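Local coordinates for binary enterotoxin of Clostridium perfringens component a (Clostridium perfringens, PDB 5GTT), which binds NAD(+) as the enzymatic component of a binary enterotoxin and probably transfers its ADP-ribose group to a host target protein, at residues K329-T334 and I395-E400; I335-F340 and Y391-D396. One frame throughout, in Å; residues are numbered along the deposited sequence.

Contact 1 (K329-T334 and I395-E400); sequences KWLGKT and IDNITE
Trp330, the last helical residue of helix 320-330, meets strand 392-403 with its CB and its backbone carbonyl, not with its indole. Trp330 CB lies 3.8 Å from Ile395 CD1 and also touches the CD1 methyl of Ile398. The ring is turned away from the strand. CG stands anti to the carbonyl carbon (chi1 -63°), and the indole packs against Phe326 of its own helix and edge-to-face with Phe306. Ile395 packs against Trp330 O: Ile395 CD1 approaches this oxygen to 3.3 Å, and CB and CG2 are also near. Lys333 N donates to Trp330 O at 3.1 Å, closing a type II beta turn from Trp330 to Lys333.

Leu331 is the first residue off the helix. Its CB starts away from the strand, but CD1 swings back to lie over the backbone between Asn397 and Ile398. Leu331 CD1 is 3.7 Å from Ile398 N and about as close to Ile398 CG1. Asn397 OD1 accepts Ile398 N at 3.0 Å in a bent bond, with the donor tilted from the amide plane.

Gly332 has positive phi (76°), as a type II turn asks of its third residue. Gly332 N makes a weak, bent bond of 3.0 Å to Ile395 O. The CA of Gly332 also leans on this oxygen. Lys333 then gives the firmer link: Ile395 N donates to Lys333 O over 2.8 Å, at 156° at the hydrogen.

The backbone of Ile395 is thus held firmly through its N-H and weakly through its carbonyl, while its side chain packs against Trp330 O and CB. The chemistry implies a helix-to-strand turn fixed to the sheet by backbone polar groups, with aliphatic carbon packed beside them.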
loop_
_atom_site.group_PDB
_atom_site.type_symbol
_atom_site.label_atom_id
_atom_site.label_comp_id
_atom_site.label_asym_id
_atom_site.label_seq_id
_atom_site.Cartn_x
_atom_site.Cartn_y
_atom_site.Cartn_z
ATOM N N LYS A 329 -3.044 12.105 15.569
ATOM C CA LYS A 329 -4.496 12.109 15.666
ATOM C C LYS A 329 -5.137 10.843 15.098
ATOM O O LYS A 329 -5.998 10.234 15.738
ATOM C CB LYS A 329 -5.059 13.343 14.951
ATOM C CG LYS A 329 -6.534 13.595 15.203
ATOM C CD LYS A 329 -6.980 14.890 14.538
ATOM C CE LYS A 329 -8.383 15.286 14.973
ATOM N NZ LYS A 329 -8.464 15.482 16.453
ATOM N N TRP A 330 -4.713 10.434 13.908
ATOM C CA TRP A 330 -5.484 9.435 13.161
ATOM C C TRP A 330 -4.858 8.044 13.055
ATOM O O TRP A 330 -5.535 7.090 12.669
ATOM C CB TRP A 330 -5.760 9.956 11.748
ATOM C CG TRP A 330 -6.596 11.175 11.741
ATOM C CD1 TRP A 330 -6.211 12.437 11.375
ATOM C CD2 TRP A 330 -7.966 11.272 12.137
ATOM N NE1 TRP A 330 -7.262 13.305 11.511
ATOM C CE2 TRP A 330 -8.352 12.617 11.977
ATOM C CE3 TRP A 330 -8.905 10.349 12.613
ATOM C CZ2 TRP A 330 -9.640 13.064 12.272
ATOM C CZ3 TRP A 330 -10.179 10.792 12.906
ATOM C CH2 TRP A 330 -10.537 12.138 12.736
ATOM N N LEU A 331 -3.575 7.919 13.373
ATOM C CA LEU A 331 -2.914 6.629 13.242
ATOM C C LEU A 331 -3.620 5.598 14.115
ATOM O O LEU A 331 -3.873 5.854 15.291
ATOM C CB LEU A 331 -1.445 6.742 13.634
ATOM C CG LEU A 331 -0.428 5.819 12.975
ATOM C CD1 LEU A 331 -0.598 5.828 11.471
ATOM C CD2 LEU A 331 0.977 6.264 13.360
ATOM N N GLY A 332 -3.963 4.454 13.527
ATOM C CA GLY A 332 -4.581 3.358 14.258
ATOM C C GLY A 332 -6.051 3.530 14.595
ATOM O O GLY A 332 -6.629 2.708 15.315
ATOM N N LYS A 333 -6.676 4.579 14.075
ATOM C CA LYS A 333 -8.061 4.854 14.437
ATOM C C LYS A 333 -9.022 4.158 13.492
ATOM O O LYS A 333 -8.690 3.876 12.332
ATOM C CB LYS A 333 -8.348 6.359 14.447
ATOM C CG LYS A 333 -7.616 7.141 15.532
ATOM C CD LYS A 333 -7.829 6.533 16.906
ATOM C CE LYS A 333 -7.318 7.448 17.998
ATOM N NZ LYS A 333 -5.851 7.623 17.902
ATOM N N THR A 334 -10.211 3.864 14.013
ATOM C CA THR A 334 -11.292 3.334 13.203
ATOM C C THR A 334 -12.244 4.449 12.791
ATOM O O THR A 334 -12.775 5.175 13.626
ATOM C CB THR A 334 -12.074 2.235 13.945
ATOM O OG1 THR A 334 -11.194 1.140 14.227
ATOM C CG2 THR A 334 -13.239 1.736 13.084
ATOM N N ILE A 395 -7.158 2.780 10.232
ATOM C CA ILE A 395 -5.985 3.345 9.590
ATOM C C ILE A 395 -4.731 2.586 10.034
ATOM O O ILE A 395 -4.393 2.548 11.219
ATOM C CB ILE A 395 -5.885 4.833 9.893
ATOM C CG1 ILE A 395 -7.110 5.555 9.317
ATOM C CG2 ILE A 395 -4.586 5.426 9.336
ATOM C CD1 ILE A 395 -7.242 7.001 9.788
ATOM N N ASP A 396 -4.069 1.965 9.062
ATOM C CA ASP A 396 -2.907 1.125 9.298
ATOM C C ASP A 396 -1.629 1.934 9.264
ATOM O O ASP A 396 -0.684 1.676 10.021
ATOM C CB ASP A 396 -2.829 0.023 8.246
ATOM C CG ASP A 396 -4.095 -0.792 8.174
ATOM O OD1 ASP A 396 -4.601 -1.146 9.259
ATOM O OD2 ASP A 396 -4.576 -1.064 7.043
ATOM N N ASN A 397 -1.588 2.913 8.368
ATOM C CA ASN A 397 -0.393 3.760 8.290
ATOM C C ASN A 397 -0.703 5.076 7.588
ATOM O O ASN A 397 -1.685 5.172 6.863
ATOM C CB ASN A 397 0.738 3.028 7.563
ATOM C CG ASN A 397 2.110 3.363 8.117
ATOM O OD1 ASN A 397 2.283 4.320 8.875
ATOM N ND2 ASN A 397 3.100 2.576 7.729
ATOM N N ILE A 398 0.135 6.077 7.835
ATOM C CA ILE A 398 0.057 7.391 7.206
ATOM C C ILE A 398 1.480 7.742 6.778
ATOM O O ILE A 398 2.375 7.840 7.619
ATOM C CB ILE A 398 -0.503 8.446 8.177
ATOM C CG1 ILE A 398 -1.915 8.055 8.626
ATOM C CG2 ILE A 398 -0.502 9.833 7.551
ATOM C CD1 ILE A 398 -2.440 8.879 9.777
ATOM N N THR A 399 1.691 7.887 5.472
ATOM C CA THR A 399 3.028 8.068 4.912
ATOM C C THR A 399 3.072 9.279 3.986
ATOM O O THR A 399 2.324 9.343 3.015
ATOM C CB THR A 399 3.466 6.819 4.129
ATOM O OG1 THR A 399 3.224 5.657 4.927
ATOM C CG2 THR A 399 4.929 6.898 3.777
ATOM N N GLU A 400 3.927 10.253 4.272
ATOM C CA GLU A 400 3.939 11.441 3.436
ATOM C C GLU A 400 4.855 11.274 2.226
ATOM O O GLU A 400 5.814 10.499 2.253
ATOM C CB GLU A 400 4.359 12.677 4.246
ATOM C CG GLU A 400 5.808 12.706 4.664
ATOM C CD GLU A 400 6.042 12.068 6.028
ATOM O OE1 GLU A 400 5.226 11.214 6.446
ATOM O OE2 GLU A 400 7.039 12.422 6.687
#

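Contact 2 (I335-F340 and Y391-D396)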
loop_
_atom_site.group_PDB
_atom_site.type_symbol
_atom_site.label_atom_id
_atom_site.label_comp_id
_atom_site.label_asym_id
_atom_site.label_seq_id
_atom_site.Cartn_x
_atom_site.Cartn_y
_atom_site.Cartn_z
ATOM N N ILE A 335 -12.446 4.560 11.485
ATOM C CA ILE A 335 -13.284 5.575 10.862
ATOM C C ILE A 335 -14.597 4.973 10.396
ATOM O O ILE A 335 -14.603 4.144 9.494
ATOM C CB ILE A 335 -12.602 6.202 9.638
ATOM C CG1 ILE A 335 -11.142 6.573 9.948
ATOM C CG2 ILE A 335 -13.413 7.397 9.130
ATOM C CD1 ILE A 335 -10.984 7.555 11.078
ATOM N N PRO A 336 -15.713 5.400 10.990
ATOM C CA PRO A 336 -17.007 4.909 10.515
ATOM C C PRO A 336 -17.448 5.686 9.278
ATOM O O PRO A 336 -17.242 6.893 9.242
ATOM C CB PRO A 336 -17.930 5.159 11.710
ATOM C CG PRO A 336 -17.329 6.346 12.405
ATOM C CD PRO A 336 -15.846 6.353 12.106
ATOM N N VAL A 337 -18.010 5.009 8.278
ATOM C CA VAL A 337 -18.394 5.659 7.033
ATOM C C VAL A 337 -19.891 5.464 6.729
ATOM O O VAL A 337 -20.322 4.377 6.358
ATOM C CB VAL A 337 -17.560 5.127 5.851
ATOM C CG1 VAL A 337 -17.850 5.927 4.586
ATOM C CG2 VAL A 337 -16.069 5.183 6.184
ATOM N N LYS A 338 -20.667 6.531 6.887
ATOM C CA LYS A 338 -22.109 6.475 6.717
ATOM C C LYS A 338 -22.477 6.511 5.247
ATOM O O LYS A 338 -23.585 6.138 4.866
ATOM C CB LYS A 338 -22.782 7.637 7.458
ATOM C CG LYS A 338 -22.597 7.598 8.973
ATOM C CD LYS A 338 -22.997 8.922 9.618
ATOM C CE LYS A 338 -24.450 9.246 9.349
ATOM N NZ LYS A 338 -24.836 10.557 9.936
ATOM N N THR A 339 -21.536 6.966 4.424
ATOM C CA THR A 339 -21.805 7.191 3.008
ATOM C C THR A 339 -21.423 5.981 2.170
ATOM O O THR A 339 -20.813 5.040 2.680
ATOM C CB THR A 339 -21.029 8.416 2.478
ATOM O OG1 THR A 339 -19.642 8.083 2.372
ATOM C CG2 THR A 339 -21.201 9.615 3.406
ATOM N N PHE A 340 -21.793 5.997 0.889
ATOM C CA PHE A 340 -21.177 5.079 -0.062
ATOM C C PHE A 340 -19.719 5.497 -0.199
ATOM O O PHE A 340 -19.391 6.657 0.040
ATOM C CB PHE A 340 -21.872 5.114 -1.421
ATOM C CG PHE A 340 -23.267 4.551 -1.411
ATOM C CD1 PHE A 340 -23.475 3.190 -1.232
ATOM C CD2 PHE A 340 -24.359 5.378 -1.609
ATOM C CE1 PHE A 340 -24.746 2.659 -1.221
ATOM C CE2 PHE A 340 -25.638 4.864 -1.605
ATOM C CZ PHE A 340 -25.833 3.499 -1.408
ATOM N N TYR A 391 -19.920 0.860 6.179
ATOM C CA TYR A 391 -18.693 0.204 6.610
ATOM C C TYR A 391 -17.857 1.117 7.495
ATOM O O TYR A 391 -18.229 2.260 7.762
ATOM C CB TYR A 391 -17.865 -0.261 5.411
ATOM C CG TYR A 391 -18.350 -1.554 4.784
ATOM C CD1 TYR A 391 -18.178 -2.779 5.431
ATOM C CD2 TYR A 391 -18.985 -1.546 3.543
ATOM C CE1 TYR A 391 -18.617 -3.959 4.846
ATOM C CE2 TYR A 391 -19.411 -2.706 2.954
ATOM C CZ TYR A 391 -19.240 -3.917 3.604
ATOM O OH TYR A 391 -19.692 -5.081 2.998
ATOM N N SER A 392 -16.735 0.580 7.965
ATOM C CA SER A 392 -15.724 1.346 8.679
ATOM C C SER A 392 -14.364 0.961 8.131
ATOM O O SER A 392 -14.242 -0.042 7.441
ATOM C CB SER A 392 -15.786 1.086 10.186
ATOM O OG SER A 392 -17.006 1.562 10.729
ATOM N N TYR A 393 -13.336 1.746 8.424
ATOM C CA TYR A 393 -11.987 1.297 8.089
ATOM C C TYR A 393 -11.033 1.721 9.161
ATOM O O TYR A 393 -11.219 2.740 9.787
ATOM C CB TYR A 393 -11.519 1.810 6.716
ATOM C CG TYR A 393 -11.444 3.316 6.519
ATOM C CD1 TYR A 393 -10.313 4.035 6.918
ATOM C CD2 TYR A 393 -12.467 4.009 5.888
ATOM C CE1 TYR A 393 -10.221 5.401 6.724
ATOM C CE2 TYR A 393 -12.387 5.392 5.676
ATOM C CZ TYR A 393 -11.255 6.077 6.103
ATOM O OH TYR A 393 -11.145 7.433 5.920
ATOM N N LYS A 394 -10.018 0.907 9.399
ATOM C CA LYS A 394 -9.019 1.252 10.381
ATOM C C LYS A 394 -7.813 1.792 9.645
ATOM O O LYS A 394 -7.484 1.334 8.555
ATOM C CB LYS A 394 -8.655 0.043 11.236
ATOM C CG LYS A 394 -8.100 -1.126 10.455
ATOM C CD LYS A 394 -7.753 -2.266 11.409
ATOM C CE LYS A 394 -7.284 -3.507 10.667
ATOM N NZ LYS A 394 -5.809 -3.470 10.438
ATOM N N ILE A 395 -7.158 2.780 10.232
ATOM C CA ILE A 395 -5.985 3.345 9.590
ATOM C C ILE A 395 -4.731 2.586 10.034
ATOM O O ILE A 395 -4.393 2.548 11.219
ATOM C CB ILE A 395 -5.885 4.833 9.893
ATOM C CG1 ILE A 395 -7.110 5.555 9.317
ATOM C CG2 ILE A 395 -4.586 5.426 9.336
ATOM C CD1 ILE A 395 -7.242 7.001 9.788
ATOM N N ASP A 396 -4.069 1.965 9.062
ATOM C CA ASP A 396 -2.907 1.125 9.298
ATOM C C ASP A 396 -1.629 1.934 9.264
ATOM O O ASP A 396 -0.684 1.676 10.021
ATOM C CB ASP A 396 -2.829 0.023 8.246
ATOM C CG ASP A 396 -4.095 -0.792 8.174
ATOM O OD1 ASP A 396 -4.601 -1.146 9.259
ATOM O OD2 ASP A 396 -4.576 -1.064 7.043
HETATM O O HOH W 1 -19.260 2.506 3.927
#
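Tyr391 meets the 335-340 segment through its backbone. Tyr391 O accepts Val337 N at 2.8 Å, with the donor in the carbonyl plane, and Val337 CB rests close to the same oxygen. Tyr391 N donates to a water oxygen, 2.9 Å away, that can in turn donate to Thr339 O and so bridge the two segments where they part. The phenol leads away, and its OH bonds to Asn369 N.

Ser392 pairs with Pro336 in a non-hydrogen-bonded antiparallel bridge. Ser392 OG lies 3.4 Å from Pro336 CA, and Ser392 CA makes a CA-H...O contact with Ile335 O. Pro336 has no N-H to give, which suits a pair that exchanges no backbone bonds.

Tyr393 faces Ile335 as a hydrogen-bonded pair. Ile335 N donates to Tyr393 O at 2.8 Å, nearly straight (178°), and Tyr393 N returns a bond of 2.9 Å to Ile335 O. Strand 334-336 is here the short outer strand of a five-stranded mixed sheet in the ADP-ribosyltransferase domain, and strand 392-403 is its neighbour.

The Tyr393 ring leaves the strand with CG between the backbone N and the carbonyl carbon (chi1 60°), and it lies alongside the Ile335 side chain. Ile335 CB sits over one face, a CH-pi contact 3.9 Å from the Tyr393 ring centroid and offset toward the rim. Val337 CG2 comes obliquely to Tyr393 CE2, 3.7 Å away. The ring is near the NAD(+) site: the Tyr393 side chain is about 6 Å from that of Glu305. In the 335-340 segment, Thr339 binds NAD(+).

Ile395 CD1 meets CG1 and CD1 of Ile335, the two side chains crossing at a slant.

Contacts 1 and 2 both rest on strand 392-403, and the chain runs directly from the turn of contact 1 into the outer strand of contact 2. They share Ile395, whose CD1 touches both Trp330 and Ile335; these two also meet each other, as Trp330 CZ3 lies 3.8 Å from Ile335 CD1. Both contacts are partly buried, with a buried strand side facing exposed residues such as Gly332, Lys333 and Pro336. Contact 1 joins a helix end to the sheet by a tight turn and aliphatic packing. Contact 2 is a short antiparallel pairing with an aromatic face, and it continues toward the nucleotide site through Thr339.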